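Local structure of tRNA (guanine(26)-N(2))-dimethyltransferase (Pyrococcus horikoshii, 2DUL) at residues Arg31-Leu42 with Leu219-Phe230; Ala164-Gly172 with Tyr182-His193. The protein transfers two methyl groups from S-adenosyl-L-methionine to the N2 atom of guanine 26 in a number of tRNAs. All blocks are in the same frame, centred on the assembly; numbering follows the deposited sequence.

Contact 1 (Arg31-Leu42 with Leu219-Phe230); sequences RMALNRDIVVVL and LAYYKDHYFRAF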
loop_
_atom_site.group_PDB
_atom_site.type_symbol
_atom_site.label_atom_id
_atom_site.label_comp_id
_atom_site.label_asym_id
_atom_site.label_seq_id
_atom_site.Cartn_x
_atom_site.Cartn_y
_atom_site.Cartn_z
ATOM N N ARG A 31 -9.512 -8.744 10.404
ATOM C CA ARG A 31 -8.069 -8.548 10.429
ATOM C C ARG A 31 -7.687 -7.357 9.545
ATOM O O ARG A 31 -6.602 -6.792 9.691
ATOM C CB ARG A 31 -7.349 -9.816 9.947
ATOM C CG ARG A 31 -7.563 -11.036 10.853
ATOM C CD ARG A 31 -6.878 -12.277 10.287
ATOM N NE ARG A 31 -5.419 -12.162 10.286
ATOM C CZ ARG A 31 -4.652 -12.337 11.357
ATOM N NH1 ARG A 31 -5.198 -12.638 12.527
ATOM N NH2 ARG A 31 -3.334 -12.216 11.260
ATOM N N MET A 32 -8.587 -6.973 8.641
ATOM C CA MET A 32 -8.343 -5.851 7.738
ATOM C C MET A 32 -8.762 -4.512 8.331
ATOM O O MET A 32 -8.704 -3.484 7.655
ATOM C CB MET A 32 -9.070 -6.070 6.411
ATOM C CG MET A 32 -8.454 -7.153 5.552
ATOM S SD MET A 32 -6.806 -6.708 4.947
ATOM C CE MET A 32 -7.152 -6.462 3.214
ATOM N N ALA A 33 -9.185 -4.528 9.593
ATOM C CA ALA A 33 -9.593 -3.306 10.273
ATOM C C ALA A 33 -8.379 -2.392 10.433
ATOM O O ALA A 33 -8.508 -1.167 10.394
ATOM C CB ALA A 33 -10.188 -3.634 11.638
ATOM N N LEU A 34 -7.204 -2.996 10.621
ATOM C CA LEU A 34 -5.959 -2.242 10.768
ATOM C C LEU A 34 -5.680 -1.487 9.469
ATOM O O LEU A 34 -5.344 -0.304 9.483
ATOM C CB LEU A 34 -4.788 -3.190 11.063
ATOM C CG LEU A 34 -3.382 -2.582 11.005
ATOM C CD1 LEU A 34 -3.244 -1.510 12.070
ATOM C CD2 LEU A 34 -2.333 -3.668 11.203
ATOM N N ASN A 35 -5.812 -2.193 8.351
ATOM C CA ASN A 35 -5.597 -1.616 7.028
ATOM C C ASN A 35 -6.504 -0.398 6.859
ATOM O O ASN A 35 -6.059 0.663 6.420
ATOM C CB ASN A 35 -5.907 -2.668 5.952
ATOM C CG ASN A 35 -5.757 -2.133 4.532
ATOM O OD1 ASN A 35 -6.495 -1.242 4.105
ATOM N ND2 ASN A 35 -4.800 -2.687 3.790
ATOM N N ARG A 36 -7.775 -0.546 7.223
ATOM C CA ARG A 36 -8.719 0.556 7.102
ATOM C C ARG A 36 -8.387 1.702 8.067
ATOM O O ARG A 36 -8.593 2.875 7.741
ATOM C CB ARG A 36 -10.152 0.048 7.301
ATOM C CG ARG A 36 -10.644 -0.821 6.135
ATOM C CD ARG A 36 -12.086 -1.267 6.321
ATOM N NE ARG A 36 -12.222 -2.408 7.227
ATOM C CZ ARG A 36 -12.109 -3.683 6.862
ATOM N NH1 ARG A 36 -11.849 -4.002 5.599
ATOM N NH2 ARG A 36 -12.271 -4.646 7.761
ATOM N N ASP A 37 -7.859 1.375 9.247
ATOM C CA ASP A 37 -7.474 2.418 10.195
ATOM C C ASP A 37 -6.420 3.307 9.533
ATOM O O ASP A 37 -6.499 4.536 9.594
ATOM C CB ASP A 37 -6.845 1.832 11.467
ATOM C CG ASP A 37 -7.870 1.379 12.495
ATOM O OD1 ASP A 37 -9.012 1.891 12.497
ATOM O OD2 ASP A 37 -7.512 0.518 13.327
ATOM N N ILE A 38 -5.427 2.667 8.917
ATOM C CA ILE A 38 -4.332 3.381 8.264
ATOM C C ILE A 38 -4.842 4.367 7.223
ATOM O O ILE A 38 -4.444 5.535 7.218
ATOM C CB ILE A 38 -3.332 2.394 7.587
ATOM C CG1 ILE A 38 -2.802 1.397 8.620
ATOM C CG2 ILE A 38 -2.169 3.157 6.962
ATOM C CD1 ILE A 38 -2.108 2.040 9.800
ATOM N N VAL A 39 -5.727 3.908 6.344
ATOM C CA VAL A 39 -6.253 4.797 5.318
ATOM C C VAL A 39 -7.079 5.923 5.951
ATOM O O VAL A 39 -7.020 7.073 5.501
ATOM C CB VAL A 39 -7.080 4.012 4.244
ATOM C CG1 VAL A 39 -8.225 3.260 4.885
ATOM C CG2 VAL A 39 -7.585 4.972 3.179
ATOM N N VAL A 40 -7.830 5.606 7.002
ATOM C CA VAL A 40 -8.628 6.621 7.693
ATOM C C VAL A 40 -7.695 7.704 8.232
ATOM O O VAL A 40 -7.978 8.901 8.119
ATOM C CB VAL A 40 -9.435 6.001 8.868
ATOM C CG1 VAL A 40 -9.893 7.089 9.842
ATOM C CG2 VAL A 40 -10.648 5.266 8.321
ATOM N N VAL A 41 -6.573 7.281 8.808
ATOM C CA VAL A 41 -5.603 8.226 9.346
ATOM C C VAL A 41 -5.059 9.111 8.232
ATOM O O VAL A 41 -5.019 10.337 8.357
ATOM C CB VAL A 41 -4.426 7.495 10.026
ATOM C CG1 VAL A 41 -3.327 8.494 10.389
ATOM C CG2 VAL A 41 -4.919 6.780 11.278
ATOM N N LEU A 42 -4.657 8.478 7.136
ATOM C CA LEU A 42 -4.111 9.197 5.995
ATOM C C LEU A 42 -5.087 10.222 5.434
ATOM O O LEU A 42 -4.710 11.365 5.167
ATOM C CB LEU A 42 -3.709 8.209 4.891
ATOM C CG LEU A 42 -3.081 8.835 3.639
ATOM C CD1 LEU A 42 -1.845 9.635 4.036
ATOM C CD2 LEU A 42 -2.718 7.748 2.634
ATOM N N LEU A 219 3.020 6.604 1.039
ATOM C CA LEU A 219 3.315 5.549 1.995
ATOM C C LEU A 219 3.099 4.193 1.347
ATOM O O LEU A 219 2.051 3.941 0.762
ATOM C CB LEU A 219 2.398 5.668 3.215
ATOM C CG LEU A 219 2.404 4.482 4.188
ATOM C CD1 LEU A 219 3.783 4.340 4.816
ATOM C CD2 LEU A 219 1.346 4.691 5.259
ATOM N N ALA A 220 4.102 3.329 1.442
ATOM C CA ALA A 220 3.997 1.983 0.889
ATOM C C ALA A 220 4.617 1.071 1.929
ATOM O O ALA A 220 5.699 1.354 2.447
ATOM C CB ALA A 220 4.740 1.880 -0.428
ATOM N N TYR A 221 3.935 -0.026 2.237
ATOM C CA TYR A 221 4.438 -0.932 3.251
ATOM C C TYR A 221 3.925 -2.352 3.078
ATOM O O TYR A 221 3.040 -2.614 2.264
ATOM C CB TYR A 221 4.042 -0.398 4.635
ATOM C CG TYR A 221 2.550 -0.386 4.900
ATOM C CD1 TYR A 221 1.911 -1.503 5.440
ATOM C CD2 TYR A 221 1.774 0.737 4.608
ATOM C CE1 TYR A 221 0.538 -1.504 5.683
ATOM C CE2 TYR A 221 0.393 0.746 4.846
ATOM C CZ TYR A 221 -0.214 -0.381 5.386
ATOM O OH TYR A 221 -1.570 -0.390 5.628
ATOM N N TYR A 222 4.504 -3.261 3.853
ATOM C CA TYR A 222 4.121 -4.665 3.843
ATOM C C TYR A 222 3.596 -4.999 5.236
ATOM O O TYR A 222 4.133 -4.519 6.235
ATOM C CB TYR A 222 5.329 -5.553 3.544
ATOM C CG TYR A 222 5.057 -7.019 3.780
ATOM C CD1 TYR A 222 4.386 -7.785 2.830
ATOM C CD2 TYR A 222 5.415 -7.626 4.985
ATOM C CE1 TYR A 222 4.072 -9.118 3.072
ATOM C CE2 TYR A 222 5.104 -8.958 5.240
ATOM C CZ TYR A 222 4.432 -9.697 4.280
ATOM O OH TYR A 222 4.107 -11.009 4.526
ATOM N N LYS A 223 2.554 -5.819 5.300
ATOM C CA LYS A 223 1.989 -6.213 6.584
ATOM C C LYS A 223 1.157 -7.481 6.472
ATOM O O LYS A 223 0.197 -7.544 5.706
ATOM C CB LYS A 223 1.114 -5.093 7.156
ATOM C CG LYS A 223 0.596 -5.359 8.571
ATOM C CD LYS A 223 1.726 -5.302 9.588
ATOM C CE LYS A 223 1.201 -5.348 11.020
ATOM N NZ LYS A 223 0.627 -6.674 11.369
ATOM N N ASP A 224 1.547 -8.488 7.243
ATOM C CA ASP A 224 0.841 -9.761 7.289
ATOM C C ASP A 224 0.374 -10.271 5.928
ATOM O O ASP A 224 -0.820 -10.450 5.691
ATOM C CB ASP A 224 -0.357 -9.653 8.234
ATOM C CG ASP A 224 -0.838 -11.007 8.723
ATOM O OD1 ASP A 224 -1.931 -11.076 9.322
ATOM O OD2 ASP A 224 -0.115 -12.004 8.513
ATOM N N HIS A 225 1.330 -10.487 5.036
ATOM C CA HIS A 225 1.063 -11.018 3.710
ATOM C C HIS A 225 0.237 -10.181 2.742
ATOM O O HIS A 225 -0.429 -10.720 1.858
ATOM C CB HIS A 225 0.458 -12.414 3.849
ATOM C CG HIS A 225 1.336 -13.366 4.598
ATOM N ND1 HIS A 225 2.623 -13.658 4.202
ATOM C CD2 HIS A 225 1.125 -14.068 5.737
ATOM C CE1 HIS A 225 3.169 -14.497 5.065
ATOM N NE2 HIS A 225 2.280 -14.762 6.005
ATOM N N TYR A 226 0.260 -8.864 2.913
ATOM C CA TYR A 226 -0.433 -8.000 1.976
ATOM C C TYR A 226 0.438 -6.776 1.734
ATOM O O TYR A 226 1.143 -6.315 2.630
ATOM C CB TYR A 226 -1.848 -7.635 2.466
ATOM C CG TYR A 226 -1.982 -6.587 3.547
ATOM C CD1 TYR A 226 -1.714 -5.242 3.285
ATOM C CD2 TYR A 226 -2.459 -6.928 4.815
ATOM C CE1 TYR A 226 -1.925 -4.261 4.255
ATOM C CE2 TYR A 226 -2.672 -5.956 5.796
ATOM C CZ TYR A 226 -2.406 -4.622 5.509
ATOM O OH TYR A 226 -2.630 -3.649 6.465
ATOM N N PHE A 227 0.418 -6.291 0.502
ATOM C CA PHE A 227 1.221 -5.141 0.114
ATOM C C PHE A 227 0.309 -3.944 -0.094
ATOM O O PHE A 227 -0.746 -4.059 -0.721
ATOM C CB PHE A 227 1.994 -5.471 -1.160
ATOM C CG PHE A 227 2.836 -6.713 -1.046
ATOM C CD1 PHE A 227 2.243 -7.975 -1.035
ATOM C CD2 PHE A 227 4.218 -6.622 -0.923
ATOM C CE1 PHE A 227 3.017 -9.130 -0.903
ATOM C CE2 PHE A 227 5.003 -7.769 -0.790
ATOM C CZ PHE A 227 4.400 -9.027 -0.780
ATOM N N ARG A 228 0.732 -2.797 0.429
ATOM C CA ARG A 228 -0.044 -1.565 0.366
ATOM C C ARG A 228 0.763 -0.411 -0.227
ATOM O O ARG A 228 1.919 -0.200 0.137
ATOM C CB ARG A 228 -0.474 -1.170 1.782
ATOM C CG ARG A 228 -1.964 -1.140 2.056
ATOM C CD ARG A 228 -2.702 -0.150 1.173
ATOM N NE ARG A 228 -3.956 0.280 1.790
ATOM C CZ ARG A 228 -5.012 0.726 1.116
ATOM N NH1 ARG A 228 -4.977 0.795 -0.209
ATOM N NH2 ARG A 228 -6.097 1.120 1.768
ATOM N N ALA A 229 0.144 0.355 -1.117
ATOM C CA ALA A 229 0.829 1.490 -1.721
ATOM C C ALA A 229 -0.095 2.683 -1.895
ATOM O O ALA A 229 -1.143 2.581 -2.541
ATOM C CB ALA A 229 1.417 1.093 -3.075
ATOM N N PHE A 230 0.296 3.808 -1.305
ATOM C CA PHE A 230 -0.460 5.044 -1.428
ATOM C C PHE A 230 0.409 5.987 -2.253
ATOM O O PHE A 230 1.530 6.309 -1.852
ATOM C CB PHE A 230 -0.725 5.682 -0.057
ATOM C CG PHE A 230 -1.646 4.887 0.822
ATOM C CD1 PHE A 230 -1.140 4.083 1.838
ATOM C CD2 PHE A 230 -3.023 4.943 0.632
ATOM C CE1 PHE A 230 -1.992 3.341 2.659
ATOM C CE2 PHE A 230 -3.890 4.205 1.448
ATOM C CZ PHE A 230 -3.373 3.402 2.463
HETATM O O HOH W 1 -3.884 0.609 4.655
#
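Leu42 sets its CD2 methyl on one face of the Phe230 ring, a CH-pi contact 3.7 Å from CD2 to the ring centroid; this is where helix 33-46 packs on the antiparallel hairpin of strands 213-223 and 226-235, at one edge of the mixed sheet of the Rossmann-like methyltransferase fold. One turn back, Ile38 is the bump that fills the hollow between Leu219, Tyr221 and Phe230. Its CG2, held anti to the backbone N (chi1 -56° placing CG1 beside that N instead), lies 4.1 Å from Tyr221 CE2. Farther down, Asn35 slips between Tyr226 and Arg228, its ND2 3.3 Å from Tyr226 CE1 with amide and ring planes 51° apart. An alanine here would remove the amide that Arg61 bonds through OD1, and would probably open a gap beside the Tyr226 ring. Met32 SD meets that ring obliquely, a Met-aromatic contact. A water joins the layers, taking a bond from Arg228 NE, giving one to Asn35 O at 2.8 Å and bonding Tyr221 OH. At the exposed end, Arg31 NH2 reaches Asp224 OD1 at 2.7 Å on its syn side, a salt bridge. Buried Arg228 has its own carboxylate in Asp136, so its charge is probably balanced within the core, while Asn35 holds Arg61, one of the residues predicted to bind S-adenosyl-L-methionine.

Contact 2 (Ala164-Gly172 with Tyr182-His193); sequences ATDGAPLCG and YLAVPLRGELCH
Pro186 packs its CB and CG against Pro169 O and Gly172 CA, with CG 3.7 Å from that CA, and Cys171 and Gly172 run on against the returning chain. The short helix 167-170 ends in a Schellman motif at Gly172, and segment 182-193 passes alongside it on the way from helix 175-182 to helix 192-209. Apolar contacts dominate. The CD2 methyl of Leu170 lies almost centrally over one face of the Tyr182 ring in a CH-pi contact, 3.6 Å from CD2 to the Tyr182 centroid and 14° off the ring normal; CG beside the backbone N (chi1 -69°) and an extended chi2 carry it there. Pro169 CG comes instead to the edge of the same ring. Gly172 has a positive phi, and a beta carbon there would collide with Arg188 CB, so the close passage of the two chains depends on its lacking a side chain.

Polar contacts are carried by water, since no direct hydrogen bond spans the segments. One water gives a bond to Leu170 O at 2.8 Å and accepts from Leu187 N; a second does the same for Cys171 O and Gly189 N; a third joins Asp166 O to Tyr182 OH, 2.6 Å from that hydroxyl. Cys171 O also receives a CA-H...O contact from Arg188 CA, whose guanidinium turns off to Asp254. At the start of the helix, Asp166 is the N-cap, its OD1 accepting a weak bond from Ala168 N.

Sulfur contacts close the far end. Cys171 SG reaches the edge of the His193 ring, whose ND1 is bonded to Phe357 O, and stands 3.1 Å from Cys192 SG.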
loop_
_atom_site.group_PDB
_atom_site.type_symbol
_atom_site.label_atom_id
_atom_site.label_comp_id
_atom_site.label_asym_id
_atom_site.label_seq_id
_atom_site.Cartn_x
_atom_site.Cartn_y
_atom_site.Cartn_z
ATOM N N ALA A 164 -2.376 -5.339 -2.642
ATOM C CA ALA A 164 -2.176 -6.597 -3.338
ATOM C C ALA A 164 -2.172 -7.631 -2.222
ATOM O O ALA A 164 -1.353 -7.557 -1.308
ATOM C CB ALA A 164 -0.845 -6.601 -4.081
ATOM N N THR A 165 -3.102 -8.578 -2.284
ATOM C CA THR A 165 -3.207 -9.615 -1.262
ATOM C C THR A 165 -2.374 -10.850 -1.572
ATOM O O THR A 165 -1.696 -11.385 -0.694
ATOM C CB THR A 165 -4.668 -10.060 -1.071
ATOM O OG1 THR A 165 -5.467 -8.927 -0.710
ATOM C CG2 THR A 165 -4.763 -11.107 0.031
ATOM N N ASP A 166 -2.430 -11.314 -2.813
ATOM C CA ASP A 166 -1.665 -12.493 -3.193
ATOM C C ASP A 166 -0.179 -12.170 -3.305
ATOM O O ASP A 166 0.291 -11.675 -4.331
ATOM C CB ASP A 166 -2.189 -13.065 -4.513
ATOM C CG ASP A 166 -1.533 -14.385 -4.874
ATOM O OD1 ASP A 166 -1.012 -15.055 -3.957
ATOM O OD2 ASP A 166 -1.549 -14.753 -6.068
ATOM N N GLY A 167 0.555 -12.456 -2.234
ATOM C CA GLY A 167 1.981 -12.192 -2.213
ATOM C C GLY A 167 2.826 -13.310 -2.795
ATOM O O GLY A 167 4.052 -13.243 -2.756
ATOM N N ALA A 168 2.179 -14.341 -3.332
ATOM C CA ALA A 168 2.900 -15.463 -3.922
ATOM C C ALA A 168 3.723 -14.997 -5.124
ATOM O O ALA A 168 4.891 -15.363 -5.266
ATOM C CB ALA A 168 1.924 -16.559 -4.341
ATOM N N PRO A 169 3.122 -14.188 -6.013
ATOM C CA PRO A 169 3.908 -13.737 -7.160
ATOM C C PRO A 169 4.867 -12.605 -6.788
ATOM O O PRO A 169 5.985 -12.543 -7.291
ATOM C CB PRO A 169 2.836 -13.309 -8.163
ATOM C CG PRO A 169 1.762 -12.774 -7.279
ATOM C CD PRO A 169 1.710 -13.788 -6.153
ATOM N N LEU A 170 4.439 -11.723 -5.887
ATOM C CA LEU A 170 5.284 -10.604 -5.477
ATOM C C LEU A 170 6.482 -11.015 -4.622
ATOM O O LEU A 170 7.485 -10.301 -4.563
ATOM C CB LEU A 170 4.451 -9.551 -4.741
ATOM C CG LEU A 170 3.452 -8.797 -5.627
ATOM C CD1 LEU A 170 2.616 -7.853 -4.781
ATOM C CD2 LEU A 170 4.208 -8.026 -6.704
ATOM N N CYS A 171 6.386 -12.161 -3.957
ATOM C CA CYS A 171 7.491 -12.618 -3.128
ATOM C C CYS A 171 8.388 -13.630 -3.817
ATOM O O CYS A 171 9.306 -14.171 -3.204
ATOM C CB CYS A 171 6.977 -13.180 -1.807
ATOM S SG CYS A 171 6.982 -11.943 -0.505
ATOM N N GLY A 172 8.120 -13.887 -5.093
ATOM C CA GLY A 172 8.950 -14.814 -5.842
ATOM C C GLY A 172 8.562 -16.283 -5.864
ATOM O O GLY A 172 9.181 -17.057 -6.590
ATOM N N TYR A 182 2.567 -8.442 -12.967
ATOM C CA TYR A 182 3.339 -7.241 -12.665
ATOM C C TYR A 182 4.449 -6.873 -13.634
ATOM O O TYR A 182 5.115 -5.855 -13.443
ATOM C CB TYR A 182 3.914 -7.367 -11.251
ATOM C CG TYR A 182 2.827 -7.529 -10.220
ATOM C CD1 TYR A 182 2.083 -6.431 -9.796
ATOM C CD2 TYR A 182 2.496 -8.788 -9.709
ATOM C CE1 TYR A 182 1.037 -6.571 -8.892
ATOM C CE2 TYR A 182 1.441 -8.941 -8.797
ATOM C CZ TYR A 182 0.719 -7.825 -8.399
ATOM O OH TYR A 182 -0.332 -7.944 -7.526
ATOM N N LEU A 183 4.646 -7.687 -14.666
ATOM C CA LEU A 183 5.687 -7.440 -15.657
ATOM C C LEU A 183 7.031 -7.120 -14.986
ATOM O O LEU A 183 7.700 -6.134 -15.317
ATOM C CB LEU A 183 5.253 -6.297 -16.591
ATOM C CG LEU A 183 3.994 -6.610 -17.415
ATOM C CD1 LEU A 183 3.582 -5.386 -18.230
ATOM C CD2 LEU A 183 4.266 -7.804 -18.339
ATOM N N ALA A 184 7.418 -7.966 -14.038
ATOM C CA ALA A 184 8.668 -7.798 -13.307
ATOM C C ALA A 184 9.149 -9.157 -12.801
ATOM O O ALA A 184 8.339 -10.058 -12.566
ATOM C CB ALA A 184 8.460 -6.840 -12.124
ATOM N N VAL A 185 10.466 -9.290 -12.647
ATOM C CA VAL A 185 11.099 -10.512 -12.154
ATOM C C VAL A 185 11.276 -10.361 -10.638
ATOM O O VAL A 185 12.055 -9.524 -10.171
ATOM C CB VAL A 185 12.488 -10.726 -12.819
ATOM C CG1 VAL A 185 13.119 -12.017 -12.321
ATOM C CG2 VAL A 185 12.339 -10.755 -14.343
ATOM N N PRO A 186 10.556 -11.175 -9.847
ATOM C CA PRO A 186 10.635 -11.114 -8.386
ATOM C C PRO A 186 11.875 -11.763 -7.770
ATOM O O PRO A 186 12.509 -12.631 -8.375
ATOM C CB PRO A 186 9.348 -11.808 -7.952
ATOM C CG PRO A 186 9.256 -12.922 -8.952
ATOM C CD PRO A 186 9.628 -12.241 -10.277
ATOM N N LEU A 187 12.205 -11.326 -6.561
ATOM C CA LEU A 187 13.344 -11.856 -5.823
ATOM C C LEU A 187 12.841 -12.522 -4.547
ATOM O O LEU A 187 12.248 -11.869 -3.690
ATOM C CB LEU A 187 14.321 -10.736 -5.455
ATOM C CG LEU A 187 15.451 -11.147 -4.496
ATOM C CD1 LEU A 187 16.295 -12.243 -5.121
ATOM C CD2 LEU A 187 16.310 -9.937 -4.160
ATOM N N ARG A 188 13.056 -13.825 -4.419
ATOM C CA ARG A 188 12.613 -14.510 -3.212
ATOM C C ARG A 188 13.663 -14.404 -2.108
ATOM O O ARG A 188 14.787 -13.965 -2.350
ATOM C CB ARG A 188 12.277 -15.976 -3.519
ATOM C CG ARG A 188 13.208 -16.687 -4.486
ATOM C CD ARG A 188 14.515 -17.111 -3.837
ATOM N NE ARG A 188 15.579 -16.123 -4.000
ATOM C CZ ARG A 188 16.778 -16.221 -3.432
ATOM N NH1 ARG A 188 17.689 -15.280 -3.637
ATOM N NH2 ARG A 188 17.063 -17.256 -2.650
ATOM N N GLY A 189 13.291 -14.784 -0.892
ATOM C CA GLY A 189 14.234 -14.707 0.209
ATOM C C GLY A 189 13.914 -13.605 1.201
ATOM O O GLY A 189 12.811 -13.058 1.211
ATOM N N GLU A 190 14.900 -13.266 2.025
ATOM C CA GLU A 190 14.744 -12.255 3.063
ATOM C C GLU A 190 14.313 -10.863 2.608
ATOM O O GLU A 190 13.730 -10.115 3.385
ATOM C CB GLU A 190 16.048 -12.129 3.863
ATOM C CG GLU A 190 17.259 -11.764 3.017
ATOM C CD GLU A 190 18.100 -12.968 2.635
ATOM O OE1 GLU A 190 17.528 -14.004 2.238
ATOM O OE2 GLU A 190 19.341 -12.874 2.724
ATOM N N LEU A 191 14.603 -10.506 1.364
ATOM C CA LEU A 191 14.244 -9.181 0.869
ATOM C C LEU A 191 12.909 -9.117 0.124
ATOM O O LEU A 191 12.456 -8.031 -0.234
ATOM C CB LEU A 191 15.354 -8.660 -0.057
ATOM C CG LEU A 191 16.582 -7.973 0.559
ATOM C CD1 LEU A 191 16.990 -8.639 1.852
ATOM C CD2 LEU A 191 17.715 -7.985 -0.456
ATOM N N CYS A 192 12.270 -10.264 -0.079
ATOM C CA CYS A 192 11.027 -10.309 -0.848
ATOM C C CYS A 192 9.889 -9.383 -0.423
ATOM O O CYS A 192 9.186 -8.847 -1.282
ATOM C CB CYS A 192 10.511 -11.751 -0.956
ATOM S SG CYS A 192 9.814 -12.456 0.540
ATOM N N HIS A 193 9.696 -9.179 0.878
ATOM C CA HIS A 193 8.628 -8.294 1.323
ATOM C C HIS A 193 8.848 -6.887 0.757
ATOM O O HIS A 193 7.908 -6.246 0.283
ATOM C CB HIS A 193 8.576 -8.239 2.851
ATOM C CG HIS A 193 8.168 -9.530 3.489
ATOM N ND1 HIS A 193 8.305 -9.771 4.841
ATOM C CD2 HIS A 193 7.625 -10.654 2.961
ATOM C CE1 HIS A 193 7.869 -10.988 5.116
ATOM N NE2 HIS A 193 7.450 -11.545 3.993
HETATM O O HOH W 2 -1.260 -10.287 -6.766
HETATM O O HOH W 3 10.272 -10.110 -4.782
HETATM O O HOH W 4 10.346 -15.656 -0.791
#

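Contact 1 is the more buried, its centre about 6 Å from that of the chain, whereas contact 2 is partly buried, about 14 Å out; the two centres are about 17 Å apart. Contact 1 sets a helix against two sheet strands, with aliphatic and aromatic packing, a buried arginine and a salt bridge at its outer edge. Contact 2 joins loops and helix ends through apolar packing, water bridges and sulfur atoms. They share the sheet: Ala164 ends strand 158-164, which pairs with strand 226-235, and Ala164 N lies 2.8 Å from Phe227 O. Helix 192-209, which starts in contact 2, leads on to strand 213-223 of contact 1, and His193 stacks on Tyr222.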